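Thiamin pyrophosphokinase family protein (Enterococcus faecalis, PDB 3MEL) probably transfers pyrophosphate from ATP to thiamine, a magnesium-dependent kinase reaction that makes thiamine diphosphate. Local coordinates at residues E165-T177 with S189-F201. Numbering follows the deposited sequence.
Sequences ENLTLRRSKYLLT and SNEFIEEAAAFSF
L169 faces F199 across strands 167-170 and 196-200, which run antiparallel (165° between directions). This is a non-hydrogen-bonded pair with its CB atoms 4.0 Å apart. T168 with S200 and R170 with A198 flank it as hydrogen-bonded pairs; S200 N gives T168 O the shorter bond of its pair, 2.8 Å. R170 O takes A198 N and S172 OG from opposite faces of its carbonyl plane, tying the loop that follows to the strand.

The tight part joins an apolar face to a buried amide. L167 brings CD1 to the edge of the F199 ring, 4.1 Å from CD1 of F199, while Y140 and Y158 meet that ring edge-to-face. Alongside the loop, buried N190 sets its amide against CB of S172, with OD1 at the edge of the Y174 ring, planes 60° apart. Its ND2 donates a hydrogen bond to Y174 O (3.1 Å, 153° at the hydrogen), and K173 N bonds E191 O.

The outer side is looser and charged. K173 and E191 lie side by side in a long salt bridge, NZ to OE1 3.6 Å; R171 pairs with E194, whose carboxylate position is doubtful.

Backbone and amide bonds thus fix the register of strand 167-170, outermost within this chain of a three-stranded antiparallel sheet with 196-200 and 144-148, whereas the peripheral ion pairs probably contribute less.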
loop_
_atom_site.group_PDB
_atom_site.type_symbol
_atom_site.label_atom_id
_atom_site.label_comp_id
_atom_site.label_asym_id
_atom_site.label_seq_id
_atom_site.Cartn_x
_atom_site.Cartn_y
_atom_site.Cartn_z
ATOM N N GLU A 165 13.577 16.504 1.908
ATOM C CA GLU A 165 14.664 17.408 1.555
ATOM C C GLU A 165 16.042 16.893 1.979
ATOM O O GLU A 165 16.202 16.342 3.072
ATOM C CB GLU A 165 14.432 18.783 2.160
ATOM C CG GLU A 165 13.554 19.686 1.318
ATOM C CD GLU A 165 13.343 21.037 1.977
ATOM O OE1 GLU A 165 13.851 21.222 3.111
ATOM O OE2 GLU A 165 12.673 21.907 1.365
ATOM N N ASN A 166 17.031 17.097 1.103
ATOM C CA ASN A 166 18.425 16.748 1.375
ATOM C C ASN A 166 18.532 15.299 1.808
ATOM O O ASN A 166 18.945 15.006 2.924
ATOM C CB ASN A 166 19.024 17.692 2.432
ATOM C CG ASN A 166 20.532 17.551 2.572
ATOM O OD1 ASN A 166 21.250 17.289 1.600
ATOM N ND2 ASN A 166 21.023 17.725 3.796
ATOM N N LEU A 167 18.147 14.388 0.925
ATOM C CA LEU A 167 18.173 12.969 1.259
ATOM C C LEU A 167 19.476 12.319 0.811
ATOM O O LEU A 167 19.670 12.067 -0.385
ATOM C CB LEU A 167 16.975 12.233 0.642
ATOM C CG LEU A 167 16.995 10.710 0.803
ATOM C CD1 LEU A 167 17.196 10.330 2.244
ATOM C CD2 LEU A 167 15.749 10.083 0.256
ATOM N N THR A 168 20.366 12.059 1.771
ATOM C CA THR A 168 21.631 11.386 1.501
ATOM C C THR A 168 21.503 9.972 2.024
ATOM O O THR A 168 20.879 9.738 3.049
ATOM C CB THR A 168 22.823 12.075 2.200
ATOM O OG1 THR A 168 22.896 13.455 1.819
ATOM C CG2 THR A 168 24.123 11.398 1.819
ATOM N N LEU A 169 22.111 9.022 1.343
ATOM C CA LEU A 169 21.830 7.631 1.620
ATOM C C LEU A 169 23.025 6.774 1.181
ATOM O O LEU A 169 23.332 6.692 0.001
ATOM C CB LEU A 169 20.508 7.288 0.915
ATOM C CG LEU A 169 19.984 5.975 0.335
ATOM C CD1 LEU A 169 18.663 6.251 -0.350
ATOM C CD2 LEU A 169 20.948 5.374 -0.657
ATOM N N ARG A 170 23.720 6.173 2.146
ATOM C CA ARG A 170 24.943 5.413 1.868
ATOM C C ARG A 170 24.870 3.929 2.229
ATOM O O ARG A 170 23.836 3.422 2.672
ATOM C CB ARG A 170 26.146 6.030 2.591
ATOM C CG ARG A 170 26.576 7.401 2.086
ATOM C CD ARG A 170 27.268 7.335 0.719
ATOM N NE ARG A 170 27.535 8.677 0.203
ATOM C CZ ARG A 170 26.790 9.288 -0.716
ATOM N NH1 ARG A 170 25.739 8.669 -1.244
ATOM N NH2 ARG A 170 27.104 10.515 -1.121
ATOM N N ARG A 171 26.002 3.254 2.035
ATOM C CA ARG A 171 26.147 1.828 2.322
ATOM C C ARG A 171 25.061 0.953 1.681
ATOM O O ARG A 171 24.844 -0.183 2.106
ATOM C CB ARG A 171 26.217 1.579 3.829
ATOM C CG ARG A 171 27.236 2.428 4.573
ATOM C CD ARG A 171 27.725 1.669 5.793
ATOM N NE ARG A 171 27.379 2.276 7.082
ATOM C CZ ARG A 171 27.343 1.606 8.240
ATOM N NH1 ARG A 171 27.606 0.298 8.280
ATOM N NH2 ARG A 171 27.027 2.238 9.364
ATOM N N SER A 172 24.385 1.489 0.668
ATOM C CA SER A 172 23.395 0.739 -0.097
ATOM C C SER A 172 24.015 0.304 -1.421
ATOM O O SER A 172 25.148 0.666 -1.723
ATOM C CB SER A 172 22.165 1.611 -0.382
ATOM O OG SER A 172 21.801 2.377 0.757
ATOM N N LYS A 173 23.268 -0.462 -2.209
ATOM C CA LYS A 173 23.702 -0.843 -3.553
ATOM C C LYS A 173 23.206 0.178 -4.561
ATOM O O LYS A 173 23.184 -0.082 -5.751
ATOM C CB LYS A 173 23.186 -2.248 -3.909
ATOM C CG LYS A 173 23.586 -2.806 -5.271
ATOM C CD LYS A 173 22.371 -2.943 -6.178
ATOM C CE LYS A 173 22.631 -3.876 -7.342
ATOM N NZ LYS A 173 23.244 -5.158 -6.873
ATOM N N TYR A 174 22.797 1.337 -4.061
ATOM C CA TYR A 174 22.261 2.434 -4.869
ATOM C C TYR A 174 22.198 3.634 -3.957
ATOM O O TYR A 174 21.764 3.529 -2.811
ATOM C CB TYR A 174 20.858 2.145 -5.377
ATOM C CG TYR A 174 20.782 1.134 -6.486
ATOM C CD1 TYR A 174 21.309 1.407 -7.739
ATOM C CD2 TYR A 174 20.157 -0.086 -6.292
ATOM C CE1 TYR A 174 21.232 0.481 -8.763
ATOM C CE2 TYR A 174 20.079 -1.021 -7.307
ATOM C CZ TYR A 174 20.619 -0.734 -8.540
ATOM O OH TYR A 174 20.536 -1.665 -9.552
ATOM N N LEU A 175 22.637 4.777 -4.456
ATOM C CA LEU A 175 22.820 5.917 -3.584
ATOM C C LEU A 175 22.002 7.111 -4.041
ATOM O O LEU A 175 21.642 7.235 -5.218
ATOM C CB LEU A 175 24.307 6.290 -3.502
ATOM C CG LEU A 175 25.357 5.186 -3.293
ATOM C CD1 LEU A 175 26.750 5.803 -3.212
ATOM C CD2 LEU A 175 25.076 4.341 -2.059
ATOM N N LEU A 176 21.682 7.968 -3.086
ATOM C CA LEU A 176 21.203 9.297 -3.389
ATOM C C LEU A 176 22.135 10.141 -2.583
ATOM O O LEU A 176 22.714 9.664 -1.609
ATOM C CB LEU A 176 19.782 9.525 -2.883
ATOM C CG LEU A 176 18.682 8.652 -3.464
ATOM C CD1 LEU A 176 17.413 8.858 -2.665
ATOM C CD2 LEU A 176 18.481 8.912 -4.961
ATOM N N THR A 177 22.298 11.393 -2.973
ATOM C CA THR A 177 23.154 12.255 -2.195
ATOM C C THR A 177 22.696 13.704 -2.296
ATOM O O THR A 177 22.690 14.287 -3.375
ATOM C CB THR A 177 24.665 12.027 -2.537
ATOM O OG1 THR A 177 25.333 13.282 -2.674
ATOM C CG2 THR A 177 24.833 11.198 -3.808
ATOM N N SER A 189 13.491 -1.474 -4.150
ATOM C CA SER A 189 14.408 -2.461 -4.737
ATOM C C SER A 189 15.890 -2.118 -4.580
ATOM O O SER A 189 16.738 -2.640 -5.283
ATOM C CB SER A 189 14.056 -2.738 -6.200
ATOM O OG SER A 189 12.657 -2.986 -6.331
ATOM N N ASN A 190 16.196 -1.251 -3.631
ATOM C CA ASN A 190 17.572 -1.075 -3.208
ATOM C C ASN A 190 18.046 -2.330 -2.452
ATOM O O ASN A 190 17.233 -3.154 -2.053
ATOM C CB ASN A 190 17.689 0.172 -2.336
ATOM C CG ASN A 190 19.075 0.734 -2.331
ATOM O OD1 ASN A 190 20.022 0.044 -2.691
ATOM N ND2 ASN A 190 19.214 1.993 -1.932
ATOM N N GLU A 191 19.357 -2.488 -2.281
ATOM C CA GLU A 191 19.911 -3.637 -1.555
ATOM C C GLU A 191 20.976 -3.228 -0.541
ATOM O O GLU A 191 21.609 -2.179 -0.658
ATOM C CB GLU A 191 20.496 -4.669 -2.512
ATOM C CG GLU A 191 19.504 -5.311 -3.449
ATOM C CD GLU A 191 20.176 -6.248 -4.442
ATOM O OE1 GLU A 191 21.350 -6.599 -4.222
ATOM O OE2 GLU A 191 19.544 -6.645 -5.443
ATOM N N PHE A 192 21.148 -4.072 0.470
ATOM C CA PHE A 192 22.226 -3.915 1.427
ATOM C C PHE A 192 23.505 -4.443 0.806
ATOM O O PHE A 192 23.489 -5.475 0.131
ATOM C CB PHE A 192 21.929 -4.712 2.687
ATOM C CG PHE A 192 20.907 -4.078 3.577
ATOM C CD1 PHE A 192 21.288 -3.142 4.530
ATOM C CD2 PHE A 192 19.561 -4.411 3.464
ATOM C CE1 PHE A 192 20.353 -2.552 5.356
ATOM C CE2 PHE A 192 18.617 -3.822 4.290
ATOM C CZ PHE A 192 19.012 -2.889 5.233
ATOM N N ILE A 193 24.614 -3.739 1.018
ATOM C CA ILE A 193 25.906 -4.301 0.660
ATOM C C ILE A 193 26.606 -4.829 1.920
ATOM O O ILE A 193 27.349 -5.811 1.869
ATOM C CB ILE A 193 26.798 -3.322 -0.148
ATOM C CG1 ILE A 193 27.025 -2.020 0.617
ATOM C CG2 ILE A 193 26.197 -3.045 -1.534
ATOM C CD1 ILE A 193 27.879 -1.024 -0.155
ATOM N N GLU A 194 26.339 -4.192 3.057
ATOM C CA GLU A 194 26.846 -4.680 4.336
ATOM C C GLU A 194 25.699 -5.275 5.157
ATOM O O GLU A 194 24.697 -5.738 4.601
ATOM C CB GLU A 194 27.507 -3.546 5.122
ATOM C CG GLU A 194 28.585 -2.790 4.357
ATOM C CD GLU A 194 29.030 -1.538 5.089
ATOM O OE1 GLU A 194 28.297 -1.102 6.013
ATOM O OE2 GLU A 194 30.109 -1.000 4.742
ATOM N N GLU A 195 25.842 -5.252 6.478
ATOM C CA GLU A 195 24.774 -5.705 7.354
ATOM C C GLU A 195 23.942 -4.505 7.809
ATOM O O GLU A 195 22.938 -4.648 8.527
ATOM C CB GLU A 195 25.354 -6.458 8.556
ATOM C CG GLU A 195 26.285 -7.617 8.169
ATOM C CD GLU A 195 25.647 -8.593 7.182
ATOM O OE1 GLU A 195 24.569 -9.152 7.508
ATOM O OE2 GLU A 195 26.228 -8.803 6.088
ATOM N N ALA A 196 24.364 -3.319 7.387
ATOM C CA ALA A 196 23.677 -2.106 7.777
ATOM C C ALA A 196 23.824 -1.088 6.683
ATOM O O ALA A 196 24.855 -1.037 6.019
ATOM C CB ALA A 196 24.239 -1.556 9.081
ATOM N N ALA A 197 22.788 -0.279 6.490
ATOM C CA ALA A 197 22.874 0.847 5.576
ATOM C C ALA A 197 22.746 2.106 6.412
ATOM O O ALA A 197 22.521 2.030 7.614
ATOM C CB ALA A 197 21.797 0.767 4.537
ATOM N N ALA A 198 22.928 3.264 5.794
ATOM C CA ALA A 198 22.722 4.515 6.507
ATOM C C ALA A 198 22.088 5.566 5.594
ATOM O O ALA A 198 22.157 5.450 4.370
ATOM C CB ALA A 198 24.023 5.018 7.098
ATOM N N PHE A 199 21.450 6.572 6.195
ATOM C CA PHE A 199 20.796 7.637 5.440
ATOM C C PHE A 199 20.416 8.793 6.348
ATOM O O PHE A 199 20.287 8.629 7.560
ATOM C CB PHE A 199 19.536 7.119 4.749
ATOM C CG PHE A 199 18.337 7.021 5.662
ATOM C CD1 PHE A 199 17.351 7.999 5.643
ATOM C CD2 PHE A 199 18.196 5.946 6.539
ATOM C CE1 PHE A 199 16.233 7.914 6.480
ATOM C CE2 PHE A 199 17.075 5.845 7.388
ATOM C CZ PHE A 199 16.092 6.831 7.357
ATOM N N SER A 200 20.216 9.963 5.749
ATOM C CA SER A 200 19.825 11.147 6.503
ATOM C C SER A 200 19.026 12.121 5.641
ATOM O O SER A 200 19.041 12.034 4.409
ATOM C CB SER A 200 21.043 11.837 7.136
ATOM O OG SER A 200 22.203 11.685 6.334
ATOM N N PHE A 201 18.308 13.023 6.307
ATOM C CA PHE A 201 17.454 13.992 5.645
ATOM C C PHE A 201 16.978 15.060 6.627
ATOM O O PHE A 201 17.027 14.860 7.846
ATOM C CB PHE A 201 16.293 13.300 4.922
ATOM C CG PHE A 201 15.304 12.612 5.828
ATOM C CD1 PHE A 201 14.072 13.192 6.101
ATOM C CD2 PHE A 201 15.575 11.370 6.363
ATOM C CE1 PHE A 201 13.152 12.560 6.913
ATOM C CE2 PHE A 201 14.652 10.734 7.173
ATOM C CZ PHE A 201 13.442 11.331 7.452
#